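Local coordinates for hemolysin activator protein CdiB (Acinetobacter baumannii ACICU, PDB 6WIL), which probably secretes a partner toxin of contact-dependent growth inhibition across the outer membrane, as an Omp85-superfamily two-partner secretion transporter (TpsB), at residues Q42-L47 with N102-Y106; Q75-V79 with E110-F116; D175-E179 with R325-K330; N143-E149 with S205-L211; P245-N249 with Y275-V279. Numbering follows the deposited sequence.

Contact 1: residues Q42-L47 with N102-Y106; sequences QDFKHL and NIVNY
Helix 97-113 of the ShlB-type POTRA domain carries residues 102-106, all helical, with Tyr106 N bonded to Asn102 O at 2.9 Å. Residues 42-47 form an irregular loop against it, running so that Leu47 lies beside Asn102 (CA to CA 5.3 Å) and Phe44 beside Tyr106 (6.7 Å). Asn102 points toward the loop; its CB is 4.2 Å from Leu47 CB, and its side chain lies beside Leu47 and the poorly ordered Gln42. Ile103 turns sideways and meets Leu47 CB through CG1 at 4.1 Å, while both side chains also touch Ile90. The contact thus fastens the long linker between helix 8-27 and strand 55-56 onto the flank of a POTRA helix, and His86 holds the loop further, its NE2 hydrogen-bonded to Phe44 O. Asn105, one turn beyond Asn102, approaches the Phe44 ring, its backbone O 4.0 Å from Phe44 CZ. Tyr106, chi1 t, extends past Phe44, chi1 m; Phe44 CG and Tyr106 CD1 are 3.3 Å apart, the ring centroids 5.0 Å, and the planes meet obliquely at 58°. Tyr106 CA sits over the Phe44 face in a CH-pi contact, 4.1 Å from its centroid, and Leu47 CD1 reaches Tyr106 CD2 at 3.7 Å.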
# COMPACT_ATOMS: atom_id res chain seq x y z
N GLN A 42 -4.25 24.22 -23.39
CA GLN A 42 -3.59 24.24 -24.69
C GLN A 42 -2.26 23.52 -24.55
O GLN A 42 -1.49 23.81 -23.62
CB GLN A 42 -3.37 25.68 -25.15
CG GLN A 42 -3.08 26.62 -23.97
CD GLN A 42 -2.21 27.81 -24.34
OE1 GLN A 42 -1.26 27.69 -25.12
NE2 GLN A 42 -2.54 28.97 -23.78
N ASP A 43 -1.97 22.58 -25.45
CA ASP A 43 -0.63 22.03 -25.44
C ASP A 43 0.35 23.11 -25.87
O ASP A 43 0.03 24.01 -26.65
CB ASP A 43 -0.51 20.81 -26.36
CG ASP A 43 0.68 19.93 -26.00
OD1 ASP A 43 1.61 20.43 -25.33
OD2 ASP A 43 0.68 18.74 -26.38
N PHE A 44 1.56 23.03 -25.32
CA PHE A 44 2.54 24.10 -25.45
C PHE A 44 3.61 23.78 -26.49
O PHE A 44 4.77 24.15 -26.32
CB PHE A 44 3.15 24.38 -24.08
CG PHE A 44 2.12 24.63 -23.01
CD1 PHE A 44 1.45 25.84 -22.95
CD2 PHE A 44 1.81 23.65 -22.08
CE1 PHE A 44 0.50 26.08 -21.97
CE2 PHE A 44 0.86 23.88 -21.10
CZ PHE A 44 0.21 25.09 -21.05
N LYS A 45 3.22 23.11 -27.58
CA LYS A 45 4.15 22.81 -28.66
C LYS A 45 4.81 24.08 -29.18
O LYS A 45 6.04 24.14 -29.31
CB LYS A 45 3.42 22.09 -29.80
CG LYS A 45 3.74 20.60 -29.91
CD LYS A 45 3.00 19.95 -31.07
CE LYS A 45 3.50 20.45 -32.42
NZ LYS A 45 4.90 20.02 -32.71
N HIS A 46 4.01 25.10 -29.47
CA HIS A 46 4.52 26.39 -29.93
C HIS A 46 3.96 27.48 -29.03
O HIS A 46 2.74 27.66 -28.95
CB HIS A 46 4.15 26.65 -31.39
CG HIS A 46 4.07 25.41 -32.22
ND1 HIS A 46 2.87 24.81 -32.55
CD2 HIS A 46 5.04 24.65 -32.79
CE1 HIS A 46 3.10 23.74 -33.29
NE2 HIS A 46 4.41 23.62 -33.45
N LEU A 47 4.84 28.20 -28.34
CA LEU A 47 4.47 29.36 -27.56
C LEU A 47 4.64 30.67 -28.31
O LEU A 47 3.85 31.60 -28.11
CB LEU A 47 5.29 29.42 -26.27
CG LEU A 47 5.35 28.11 -25.46
CD1 LEU A 47 6.40 28.21 -24.36
CD2 LEU A 47 3.99 27.78 -24.88
N ASN A 102 1.10 33.17 -24.00
CA ASN A 102 1.34 31.73 -24.02
C ASN A 102 2.54 31.35 -23.15
O ASN A 102 2.51 30.32 -22.47
CB ASN A 102 1.55 31.25 -25.46
CG ASN A 102 0.30 31.38 -26.30
OD1 ASN A 102 -0.82 31.44 -25.77
ND2 ASN A 102 0.47 31.43 -27.62
N ILE A 103 3.60 32.16 -23.17
CA ILE A 103 4.75 31.91 -22.31
C ILE A 103 4.33 31.97 -20.84
O ILE A 103 4.74 31.15 -20.03
CB ILE A 103 5.88 32.91 -22.62
CG1 ILE A 103 6.50 32.60 -23.98
CG2 ILE A 103 6.93 32.90 -21.52
CD1 ILE A 103 7.21 33.78 -24.62
N VAL A 104 3.47 32.94 -20.50
CA VAL A 104 2.99 33.05 -19.13
C VAL A 104 2.13 31.85 -18.76
O VAL A 104 2.29 31.25 -17.69
CB VAL A 104 2.23 34.38 -18.94
CG1 VAL A 104 1.26 34.29 -17.77
CG2 VAL A 104 3.21 35.52 -18.71
N ASN A 105 1.21 31.46 -19.65
CA ASN A 105 0.37 30.29 -19.38
C ASN A 105 1.20 29.02 -19.24
O ASN A 105 0.84 28.13 -18.46
CB ASN A 105 -0.66 30.10 -20.49
CG ASN A 105 -1.84 31.04 -20.35
OD1 ASN A 105 -2.24 31.39 -19.24
ND2 ASN A 105 -2.40 31.45 -21.48
N TYR A 106 2.30 28.92 -19.98
CA TYR A 106 3.17 27.76 -19.87
C TYR A 106 3.90 27.73 -18.53
O TYR A 106 3.99 26.68 -17.89
CB TYR A 106 4.17 27.75 -21.03
CG TYR A 106 5.15 26.60 -21.03
CD1 TYR A 106 4.71 25.29 -21.15
CD2 TYR A 106 6.52 26.82 -20.92
CE1 TYR A 106 5.60 24.23 -21.17
CE2 TYR A 106 7.42 25.76 -20.94
CZ TYR A 106 6.95 24.47 -21.06
OH TYR A 106 7.84 23.42 -21.07

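Contact 2: residues Q75-V79 with E110-F116; sequences QFNFV and ELLKKGF
The two helices of the ShlB-type POTRA domain meet here: the turn leading into helix 77-85 and its first residues pack on the C-terminal end of helix 97-113. Their CA atoms come closest at Val79 and Glu110, 6.4 Å apart. Helix 97-113 ends in a Schellman motif: Gly115, with phi 104°, bonds through N to Leu112 O (3.0 Å), and Phe116 N to Leu111 O (3.2 Å), which turns Phe116 (chi1 m) back toward the other segment. Leu111 is the central bump; its CD1 lies 3.9 Å from Phe76 CE1, 4.0 Å from Val79 CG2 and 4.3 Å from Phe78 CZ. Phe76 sets its edge against the face of Phe116 in a T-shaped pair, centroids 4.8 Å apart and planes at 65°. Phe78, chi1 p, fills the hollow between Glu110, Lys114 and Phe116, with CZ 4.0 Å from Phe116 CE2. Lys114 folds over the Phe78 ring: CG stands 4.0 Å from the centroid, and NZ makes an off-centre cation-pi contact at 4.1 Å from that centroid.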
# COMPACT_ATOMS: atom_id res chain seq x y z
N GLN A 75 13.68 28.48 -4.77
CA GLN A 75 12.83 27.31 -4.92
C GLN A 75 12.08 27.30 -6.25
O GLN A 75 11.67 26.23 -6.70
CB GLN A 75 11.83 27.26 -3.76
CG GLN A 75 10.92 26.04 -3.75
CD GLN A 75 9.92 26.07 -2.61
OE1 GLN A 75 9.77 27.08 -1.93
NE2 GLN A 75 9.24 24.95 -2.38
N PHE A 76 11.90 28.46 -6.88
CA PHE A 76 11.04 28.58 -8.05
C PHE A 76 11.81 28.75 -9.36
O PHE A 76 11.19 29.03 -10.39
CB PHE A 76 10.07 29.75 -7.87
CG PHE A 76 8.98 29.47 -6.88
CD1 PHE A 76 8.01 28.52 -7.15
CD2 PHE A 76 8.92 30.16 -5.68
CE1 PHE A 76 7.00 28.26 -6.25
CE2 PHE A 76 7.92 29.90 -4.77
CZ PHE A 76 6.95 28.95 -5.05
N ASN A 77 13.13 28.55 -9.36
CA ASN A 77 13.90 28.70 -10.59
C ASN A 77 13.52 27.66 -11.64
O ASN A 77 13.87 27.85 -12.81
CB ASN A 77 15.40 28.63 -10.29
CG ASN A 77 15.82 27.32 -9.64
OD1 ASN A 77 15.69 26.25 -10.24
ND2 ASN A 77 16.33 27.40 -8.42
N PHE A 78 12.83 26.59 -11.26
CA PHE A 78 12.40 25.60 -12.24
C PHE A 78 11.40 26.18 -13.24
O PHE A 78 11.22 25.61 -14.32
CB PHE A 78 11.79 24.38 -11.54
CG PHE A 78 10.46 24.64 -10.91
CD1 PHE A 78 10.37 25.17 -9.63
CD2 PHE A 78 9.28 24.34 -11.59
CE1 PHE A 78 9.14 25.41 -9.05
CE2 PHE A 78 8.05 24.59 -11.01
CZ PHE A 78 7.98 25.12 -9.73
N VAL A 79 10.73 27.27 -12.88
CA VAL A 79 9.82 27.93 -13.82
C VAL A 79 10.59 28.54 -14.98
O VAL A 79 10.23 28.36 -16.15
CB VAL A 79 8.97 28.98 -13.08
CG1 VAL A 79 8.30 29.92 -14.07
CG2 VAL A 79 7.94 28.30 -12.19
N GLU A 110 3.42 24.97 -15.41
CA GLU A 110 4.56 24.37 -14.72
C GLU A 110 4.47 24.61 -13.22
O GLU A 110 4.89 23.76 -12.42
CB GLU A 110 5.87 24.94 -15.28
CG GLU A 110 7.07 24.07 -14.98
CD GLU A 110 6.86 22.64 -15.43
OE1 GLU A 110 6.56 22.43 -16.63
OE2 GLU A 110 6.97 21.73 -14.58
N LEU A 111 3.93 25.76 -12.82
CA LEU A 111 3.71 26.04 -11.40
C LEU A 111 2.72 25.05 -10.81
O LEU A 111 2.94 24.49 -9.73
CB LEU A 111 3.22 27.48 -11.23
CG LEU A 111 3.47 28.16 -9.89
CD1 LEU A 111 4.96 28.21 -9.59
CD2 LEU A 111 2.88 29.57 -9.90
N LEU A 112 1.61 24.81 -11.52
CA LEU A 112 0.63 23.83 -11.07
C LEU A 112 1.18 22.41 -11.14
O LEU A 112 0.78 21.55 -10.35
CB LEU A 112 -0.65 23.94 -11.90
CG LEU A 112 -1.33 25.31 -11.89
CD1 LEU A 112 -2.57 25.30 -12.77
CD2 LEU A 112 -1.68 25.71 -10.46
N LYS A 113 2.09 22.14 -12.08
CA LYS A 113 2.71 20.83 -12.18
C LYS A 113 3.41 20.45 -10.88
O LYS A 113 3.32 19.30 -10.43
CB LYS A 113 3.70 20.79 -13.34
CG LYS A 113 3.25 20.00 -14.55
CD LYS A 113 4.39 19.84 -15.54
CE LYS A 113 3.93 19.17 -16.82
NZ LYS A 113 4.83 19.52 -17.96
N LYS A 114 4.11 21.40 -10.26
CA LYS A 114 4.81 21.15 -9.01
C LYS A 114 3.91 21.32 -7.79
O LYS A 114 4.38 21.09 -6.67
CB LYS A 114 6.03 22.06 -8.90
CG LYS A 114 7.33 21.42 -9.38
CD LYS A 114 7.24 20.96 -10.83
CE LYS A 114 8.46 20.14 -11.23
NZ LYS A 114 9.73 20.87 -10.97
N GLY A 115 2.66 21.72 -7.97
CA GLY A 115 1.68 21.71 -6.90
C GLY A 115 1.34 23.05 -6.27
O GLY A 115 0.58 23.07 -5.29
N PHE A 116 1.85 24.17 -6.79
CA PHE A 116 1.60 25.47 -6.17
C PHE A 116 0.31 26.05 -6.74
O PHE A 116 0.30 26.93 -7.61
CB PHE A 116 2.80 26.39 -6.37
CG PHE A 116 4.10 25.81 -5.87
CD1 PHE A 116 4.49 26.00 -4.55
CD2 PHE A 116 4.92 25.08 -6.71
CE1 PHE A 116 5.68 25.46 -4.08
CE2 PHE A 116 6.11 24.55 -6.25
CZ PHE A 116 6.49 24.74 -4.93

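Contact 3: residues D175-E179 with R325-K330; sequences DQGLE and RSGQHK
Arg325 lays its guanidinium against helix 171-181, with Asp175 CB and Gln176 N over one face and Asp175 CB 3.5 Å from NH2. Its CA-to-CB bond points toward the helix, and chi1 p, chi2 t carry the group across a gap of 8.6 Å between the CA atoms of Arg325 and Gln176. Glu179, one turn after Asp175, meets the guanidinium edge: NH2 to OE1 is a very short 2.3 Å and NH1 to OE2 3.0 Å. Lys330, fully extended, brings NZ to 2.4 Å from Glu179 OE2, closing a salt-bridge network. Arg325 lies near the end of strand 308-326 and Lys330 near the start of strand 329-346, so one barrel hairpin docks on a helix of the second POTRA domain. Within its turn, Ser326 OG accepts from Gln328 N at 3.0 Å, an ST turn. Gln176 bends by chi2 p to accept from Arg325, OE1 to NH1 2.7 Å. Asp175 OD2 is instead hydrogen-bonded to Tyr35, Lys330 NZ to Gln31 OE1, and Glu179 OE1 to the backbone N of Gln32.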
# COMPACT_ATOMS: atom_id res chain seq x y z
N ASP A 175 -2.44 17.01 0.28
CA ASP A 175 -2.93 15.65 0.08
C ASP A 175 -2.33 14.69 1.10
O ASP A 175 -3.03 13.80 1.61
CB ASP A 175 -2.62 15.17 -1.34
CG ASP A 175 -3.55 15.77 -2.38
OD1 ASP A 175 -4.50 16.48 -2.00
OD2 ASP A 175 -3.32 15.52 -3.58
N GLN A 176 -1.04 14.85 1.41
CA GLN A 176 -0.41 14.01 2.41
C GLN A 176 -1.07 14.19 3.77
O GLN A 176 -1.46 13.21 4.42
CB GLN A 176 1.08 14.32 2.49
CG GLN A 176 1.84 13.38 3.39
CD GLN A 176 1.80 11.95 2.88
OE1 GLN A 176 1.69 11.71 1.67
NE2 GLN A 176 1.88 10.98 3.80
N GLY A 177 -1.21 15.44 4.21
CA GLY A 177 -1.86 15.69 5.48
C GLY A 177 -3.31 15.24 5.50
O GLY A 177 -3.79 14.71 6.51
N LEU A 178 -4.02 15.45 4.40
CA LEU A 178 -5.40 14.96 4.31
C LEU A 178 -5.46 13.45 4.46
O LEU A 178 -6.36 12.92 5.12
CB LEU A 178 -6.01 15.40 2.98
CG LEU A 178 -7.43 14.96 2.65
CD1 LEU A 178 -8.23 16.14 2.15
CD2 LEU A 178 -7.37 13.88 1.58
N GLU A 179 -4.52 12.72 3.85
CA GLU A 179 -4.52 11.27 3.96
C GLU A 179 -4.23 10.83 5.39
O GLU A 179 -4.84 9.87 5.88
CB GLU A 179 -3.49 10.66 3.01
CG GLU A 179 -4.07 10.26 1.66
CD GLU A 179 -2.99 10.05 0.62
OE1 GLU A 179 -3.17 10.53 -0.52
OE2 GLU A 179 -1.95 9.43 0.94
N ARG A 325 4.77 11.95 -4.86
CA ARG A 325 3.34 11.70 -4.99
C ARG A 325 2.74 12.72 -5.95
O ARG A 325 3.33 13.76 -6.23
CB ARG A 325 2.63 11.76 -3.64
CG ARG A 325 2.55 13.15 -3.03
CD ARG A 325 1.64 13.12 -1.82
NE ARG A 325 0.27 12.79 -2.20
CZ ARG A 325 -0.55 12.04 -1.47
NH1 ARG A 325 -0.14 11.52 -0.32
NH2 ARG A 325 -1.78 11.81 -1.90
N SER A 326 1.55 12.39 -6.43
CA SER A 326 0.76 13.30 -7.26
C SER A 326 -0.69 12.85 -7.20
O SER A 326 -1.05 11.94 -6.44
CB SER A 326 1.26 13.31 -8.71
OG SER A 326 0.66 12.25 -9.44
N GLY A 327 -1.52 13.49 -8.02
CA GLY A 327 -2.91 13.09 -8.11
C GLY A 327 -3.11 11.68 -8.63
O GLY A 327 -4.19 11.12 -8.46
N GLN A 328 -2.09 11.10 -9.27
CA GLN A 328 -2.23 9.77 -9.85
C GLN A 328 -1.18 8.77 -9.37
O GLN A 328 -1.16 7.64 -9.86
CB GLN A 328 -2.18 9.85 -11.38
CG GLN A 328 -3.14 10.86 -11.97
CD GLN A 328 -3.63 10.48 -13.35
OE1 GLN A 328 -4.62 9.76 -13.49
NE2 GLN A 328 -2.93 10.95 -14.37
N HIS A 329 -0.32 9.14 -8.42
CA HIS A 329 0.68 8.18 -7.97
C HIS A 329 1.15 8.53 -6.56
O HIS A 329 1.04 9.68 -6.11
CB HIS A 329 1.86 8.11 -8.93
CG HIS A 329 2.97 9.08 -8.62
ND1 HIS A 329 2.94 10.40 -9.00
CD2 HIS A 329 4.14 8.90 -7.97
CE1 HIS A 329 4.04 11.00 -8.60
NE2 HIS A 329 4.79 10.11 -7.97
N LYS A 330 1.68 7.52 -5.88
CA LYS A 330 2.27 7.67 -4.56
C LYS A 330 3.42 6.68 -4.43
O LYS A 330 3.22 5.48 -4.65
CB LYS A 330 1.22 7.44 -3.46
CG LYS A 330 1.72 7.67 -2.05
CD LYS A 330 0.54 7.78 -1.09
CE LYS A 330 0.98 7.67 0.36
NZ LYS A 330 -0.16 7.86 1.30

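Contact 4: residues N143-E149 with S205-L211; sequences NKIVIQE and SDLILKL
Glu149 and Leu209, with the most area buried here, and Lys210, close behind, lie where two parallel strands go out of step. The axes of strands 143-149 and 205-211 approach to 4.8 Å, their directions 18° apart. Ile145 pairs with Leu207, Val146 with Ile208 and Ile147 with Leu209; a beta bulge at Gln148 then shifts the register, so Glu149 pairs with Lys210 (CA to CA 4.7 Å). Leu209 bonds both ways: its N to Val146 O at 2.8 Å, its O from Gln148 N at 2.9 Å. Its CD1 packs on Ile147 CD1 (3.8 Å) and Ile145 CG2 (3.9 Å), on the face shared with Leu207. Across the bulge, Glu149 O accepts from Leu211 N at 2.8 Å, and a water joins Glu149 OE2 to Leu211 O. Lys210 curls on the other face, with Val146 and Ile208, to place NZ 3.2 Å from Gln148 OE1. Earlier, Val146 N bonds to Leu207 O at 2.8 Å. With strand 185-193 antiparallel along 205-211, this is the mixed sheet of a POTRA domain.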
# COMPACT_ATOMS: atom_id res chain seq x y z
N ASN A 143 -2.53 31.09 5.60
CA ASN A 143 -2.74 32.03 6.70
C ASN A 143 -3.20 31.35 7.98
O ASN A 143 -2.57 31.52 9.03
CB ASN A 143 -3.75 33.09 6.25
CG ASN A 143 -4.13 34.04 7.36
OD1 ASN A 143 -5.30 34.35 7.54
ND2 ASN A 143 -3.14 34.54 8.10
N LYS A 144 -4.29 30.58 7.93
CA LYS A 144 -4.80 29.87 9.09
C LYS A 144 -5.32 28.50 8.68
O LYS A 144 -5.89 28.33 7.60
CB LYS A 144 -5.95 30.64 9.79
CG LYS A 144 -5.77 32.14 9.92
CD LYS A 144 -6.98 32.78 10.60
CE LYS A 144 -8.27 32.60 9.81
NZ LYS A 144 -9.45 33.19 10.51
N ILE A 145 -5.13 27.53 9.56
CA ILE A 145 -5.86 26.27 9.48
C ILE A 145 -7.09 26.41 10.37
O ILE A 145 -6.97 26.67 11.57
CB ILE A 145 -4.99 25.08 9.90
CG1 ILE A 145 -3.85 24.89 8.89
CG2 ILE A 145 -5.82 23.81 10.01
CD1 ILE A 145 -2.51 24.61 9.52
N VAL A 146 -8.27 26.28 9.78
CA VAL A 146 -9.53 26.51 10.48
C VAL A 146 -10.25 25.18 10.64
O VAL A 146 -10.62 24.54 9.64
CB VAL A 146 -10.42 27.53 9.73
CG1 VAL A 146 -11.80 27.60 10.37
CG2 VAL A 146 -9.76 28.90 9.73
N ILE A 147 -10.45 24.77 11.89
CA ILE A 147 -11.19 23.55 12.19
C ILE A 147 -12.64 23.98 12.43
O ILE A 147 -13.05 24.27 13.56
CB ILE A 147 -10.60 22.80 13.38
CG1 ILE A 147 -9.08 22.73 13.27
CG2 ILE A 147 -11.19 21.40 13.47
CD1 ILE A 147 -8.58 22.02 12.02
N GLN A 148 -13.41 24.04 11.35
CA GLN A 148 -14.80 24.46 11.46
C GLN A 148 -15.63 23.47 12.27
O GLN A 148 -16.63 23.85 12.89
CB GLN A 148 -15.40 24.65 10.06
CG GLN A 148 -16.85 25.12 10.05
CD GLN A 148 -17.40 25.30 8.65
OE1 GLN A 148 -18.46 24.78 8.31
NE2 GLN A 148 -16.68 26.07 7.83
N GLU A 149 -15.21 22.21 12.30
CA GLU A 149 -16.01 21.16 12.91
C GLU A 149 -15.10 20.00 13.29
O GLU A 149 -14.20 19.62 12.53
CB GLU A 149 -17.10 20.70 11.94
CG GLU A 149 -17.97 19.57 12.43
CD GLU A 149 -19.00 19.15 11.40
OE1 GLU A 149 -19.40 20.02 10.58
OE2 GLU A 149 -19.39 17.97 11.39
N SER A 205 -4.18 32.19 2.08
CA SER A 205 -5.29 31.26 1.97
C SER A 205 -5.63 30.72 3.35
O SER A 205 -4.78 30.65 4.24
CB SER A 205 -4.95 30.09 1.01
OG SER A 205 -4.77 30.50 -0.35
N ASP A 206 -6.88 30.30 3.51
CA ASP A 206 -7.33 29.64 4.73
C ASP A 206 -7.74 28.22 4.39
O ASP A 206 -8.46 27.99 3.41
CB ASP A 206 -8.49 30.40 5.38
CG ASP A 206 -8.01 31.57 6.21
OD1 ASP A 206 -6.84 31.54 6.64
OD2 ASP A 206 -8.80 32.50 6.44
N LEU A 207 -7.26 27.28 5.19
CA LEU A 207 -7.55 25.86 5.02
C LEU A 207 -8.72 25.51 5.93
O LEU A 207 -8.56 25.37 7.15
CB LEU A 207 -6.32 25.02 5.35
CG LEU A 207 -6.44 23.54 5.01
CD1 LEU A 207 -6.66 23.37 3.53
CD2 LEU A 207 -5.21 22.76 5.46
N ILE A 208 -9.90 25.35 5.33
CA ILE A 208 -11.12 25.06 6.07
C ILE A 208 -11.28 23.54 6.17
O ILE A 208 -11.46 22.87 5.15
CB ILE A 208 -12.34 25.70 5.40
CG1 ILE A 208 -12.06 27.17 5.08
CG2 ILE A 208 -13.57 25.57 6.28
CD1 ILE A 208 -11.60 27.97 6.28
N LEU A 209 -11.24 23.02 7.39
CA LEU A 209 -11.35 21.59 7.65
C LEU A 209 -12.62 21.29 8.43
O LEU A 209 -12.87 21.90 9.47
CB LEU A 209 -10.13 21.08 8.43
CG LEU A 209 -8.81 20.96 7.67
CD1 LEU A 209 -7.67 20.62 8.62
CD2 LEU A 209 -8.94 19.90 6.59
N LYS A 210 -13.42 20.36 7.92
CA LYS A 210 -14.58 19.82 8.63
C LYS A 210 -14.30 18.35 8.94
O LYS A 210 -14.17 17.53 8.03
CB LYS A 210 -15.86 19.97 7.81
CG LYS A 210 -16.55 21.32 7.97
CD LYS A 210 -17.94 21.31 7.35
CE LYS A 210 -17.90 21.67 5.88
NZ LYS A 210 -17.60 23.12 5.69
N LEU A 211 -14.20 18.03 10.23
CA LEU A 211 -13.79 16.70 10.68
C LEU A 211 -14.92 16.03 11.46
O LEU A 211 -15.66 16.69 12.20
CB LEU A 211 -12.54 16.78 11.56
CG LEU A 211 -11.30 17.48 10.99
CD1 LEU A 211 -10.19 17.54 12.02
CD2 LEU A 211 -10.81 16.81 9.71
O HOH W 1 -18.16 16.32 13.92

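Contact 5: residues P245-N249 with Y275-V279; sequences PFHLN and YQLPV
This is a mainly apolar contact between a turn and a strand at one rim of the 16-stranded barrel: residues 245-249 link strands 232-243 and 251-261, and residues 275-279 end strand 266-279. The turn is irregular, with His247 (phi 52°, psi 52°) and Asn249 (56°, 30°) in the left-handed helical region, so the chain doubles back and brings Asn249 to Leu277, CA to CA 6.0 Å. Pro245 CA and Tyr275 CA stay 10.2 Å apart. Tyr275, chi1 t, spans the gap: Pro245 CG lies at its ring edge, 4.5 Å from CE1, and Phe246 CD2 is 3.7 Å from its OH. That hydroxyl is hydrogen-bonded to Asp250, which also binds the backbone N of Phe246 and Leu248 and so helps fix the turn. Leu248 (chi1 m) and Leu277 (chi1 p) point at each other, CD1 to CD1 3.9 Å. Pro278 CD packs 3.2 Å from Asn249 O, and a water bridges Asn249 O (2.7 Å) and Gln276 O (2.9 Å). Around them, Leu248 and Asn249 touch helix 154-160, Asn249 and Pro278 reach helix 171-181, and Leu277 lies against Leu284 of strand 282-295.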
# COMPACT_ATOMS: atom_id res chain seq x y z
N PRO A 245 -6.28 6.05 19.39
CA PRO A 245 -6.34 5.88 20.86
C PRO A 245 -5.51 6.91 21.62
O PRO A 245 -5.99 7.44 22.63
CB PRO A 245 -5.81 4.46 21.06
CG PRO A 245 -4.90 4.24 19.92
CD PRO A 245 -5.51 4.97 18.75
N PHE A 246 -4.29 7.20 21.18
CA PHE A 246 -3.44 8.18 21.83
C PHE A 246 -3.54 9.56 21.19
O PHE A 246 -2.67 10.41 21.42
CB PHE A 246 -1.99 7.71 21.86
CG PHE A 246 -1.75 6.54 22.76
CD1 PHE A 246 -1.65 6.72 24.14
CD2 PHE A 246 -1.62 5.26 22.25
CE1 PHE A 246 -1.44 5.65 24.98
CE2 PHE A 246 -1.40 4.18 23.09
CZ PHE A 246 -1.31 4.38 24.46
N HIS A 247 -4.58 9.80 20.39
CA HIS A 247 -4.81 11.09 19.73
C HIS A 247 -3.57 11.56 18.97
O HIS A 247 -3.09 12.68 19.14
CB HIS A 247 -5.27 12.15 20.74
CG HIS A 247 -6.67 11.93 21.22
ND1 HIS A 247 -7.01 10.91 22.08
CD2 HIS A 247 -7.82 12.60 20.95
CE1 HIS A 247 -8.31 10.96 22.32
NE2 HIS A 247 -8.82 11.97 21.65
N LEU A 248 -3.05 10.67 18.13
CA LEU A 248 -1.88 10.96 17.31
C LEU A 248 -2.14 10.55 15.86
O LEU A 248 -1.19 10.26 15.12
CB LEU A 248 -0.65 10.24 17.85
CG LEU A 248 -0.10 10.71 19.20
CD1 LEU A 248 0.99 9.77 19.70
CD2 LEU A 248 0.43 12.13 19.08
N ASN A 249 -3.41 10.54 15.45
CA ASN A 249 -3.81 9.98 14.16
C ASN A 249 -3.33 8.53 14.03
O ASN A 249 -3.06 8.04 12.94
CB ASN A 249 -3.29 10.83 12.99
CG ASN A 249 -3.49 12.32 13.22
OD1 ASN A 249 -4.62 12.80 13.22
ND2 ASN A 249 -2.40 13.04 13.40
N TYR A 275 0.60 -1.35 15.66
CA TYR A 275 0.44 0.07 15.95
C TYR A 275 1.08 0.88 14.84
O TYR A 275 2.17 0.55 14.37
CB TYR A 275 1.05 0.43 17.30
CG TYR A 275 0.79 1.85 17.75
CD1 TYR A 275 -0.50 2.28 18.04
CD2 TYR A 275 1.83 2.75 17.92
CE1 TYR A 275 -0.75 3.57 18.46
CE2 TYR A 275 1.59 4.04 18.34
CZ TYR A 275 0.30 4.45 18.61
OH TYR A 275 0.07 5.74 19.03
N GLN A 276 0.40 1.95 14.43
CA GLN A 276 0.83 2.74 13.29
C GLN A 276 0.42 4.19 13.50
O GLN A 276 -0.76 4.46 13.78
CB GLN A 276 0.22 2.20 11.99
CG GLN A 276 1.09 2.35 10.77
CD GLN A 276 0.41 1.84 9.51
OE1 GLN A 276 -0.58 1.12 9.57
NE2 GLN A 276 0.95 2.22 8.36
N LEU A 277 1.36 5.12 13.36
CA LEU A 277 1.05 6.54 13.41
C LEU A 277 1.85 7.28 12.35
O LEU A 277 3.02 6.93 12.10
CB LEU A 277 1.34 7.14 14.79
CG LEU A 277 2.75 7.59 15.17
CD1 LEU A 277 2.71 8.36 16.47
CD2 LEU A 277 3.69 6.41 15.27
N PRO A 278 1.26 8.28 11.69
CA PRO A 278 2.00 9.05 10.69
C PRO A 278 2.64 10.30 11.26
O PRO A 278 2.16 10.90 12.22
CB PRO A 278 0.89 9.43 9.69
CG PRO A 278 -0.30 9.63 10.57
CD PRO A 278 -0.17 8.61 11.70
N VAL A 279 3.76 10.68 10.66
CA VAL A 279 4.40 11.97 10.92
C VAL A 279 4.67 12.67 9.60
O VAL A 279 5.76 12.56 9.03
CB VAL A 279 5.69 11.82 11.75
CG1 VAL A 279 6.16 13.18 12.25
CG2 VAL A 279 5.47 10.87 12.93
O HOH W 2 -2.37 5.73 11.69

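In the fold
Contacts 1 and 2 share helix 97-113, their centres 15 Å apart: contact 1 holds a linker on its flank, contact 2 a second helix at its end, both partly buried and largely aromatic and aliphatic. Contact 4, also partly buried, is held chiefly by backbone hydrogen bonds within a sheet. Contact 3 is the most buried (four of five touching residues), nearest the chain's centre, and is charged where the others are mostly apolar or backbone-bonded; it joins the second POTRA domain to the barrel. Contact 5, nested within the loop that contact 3 closes, belongs to the same barrel sheet, yet packs a partly exposed turn through apolar side chains and one water.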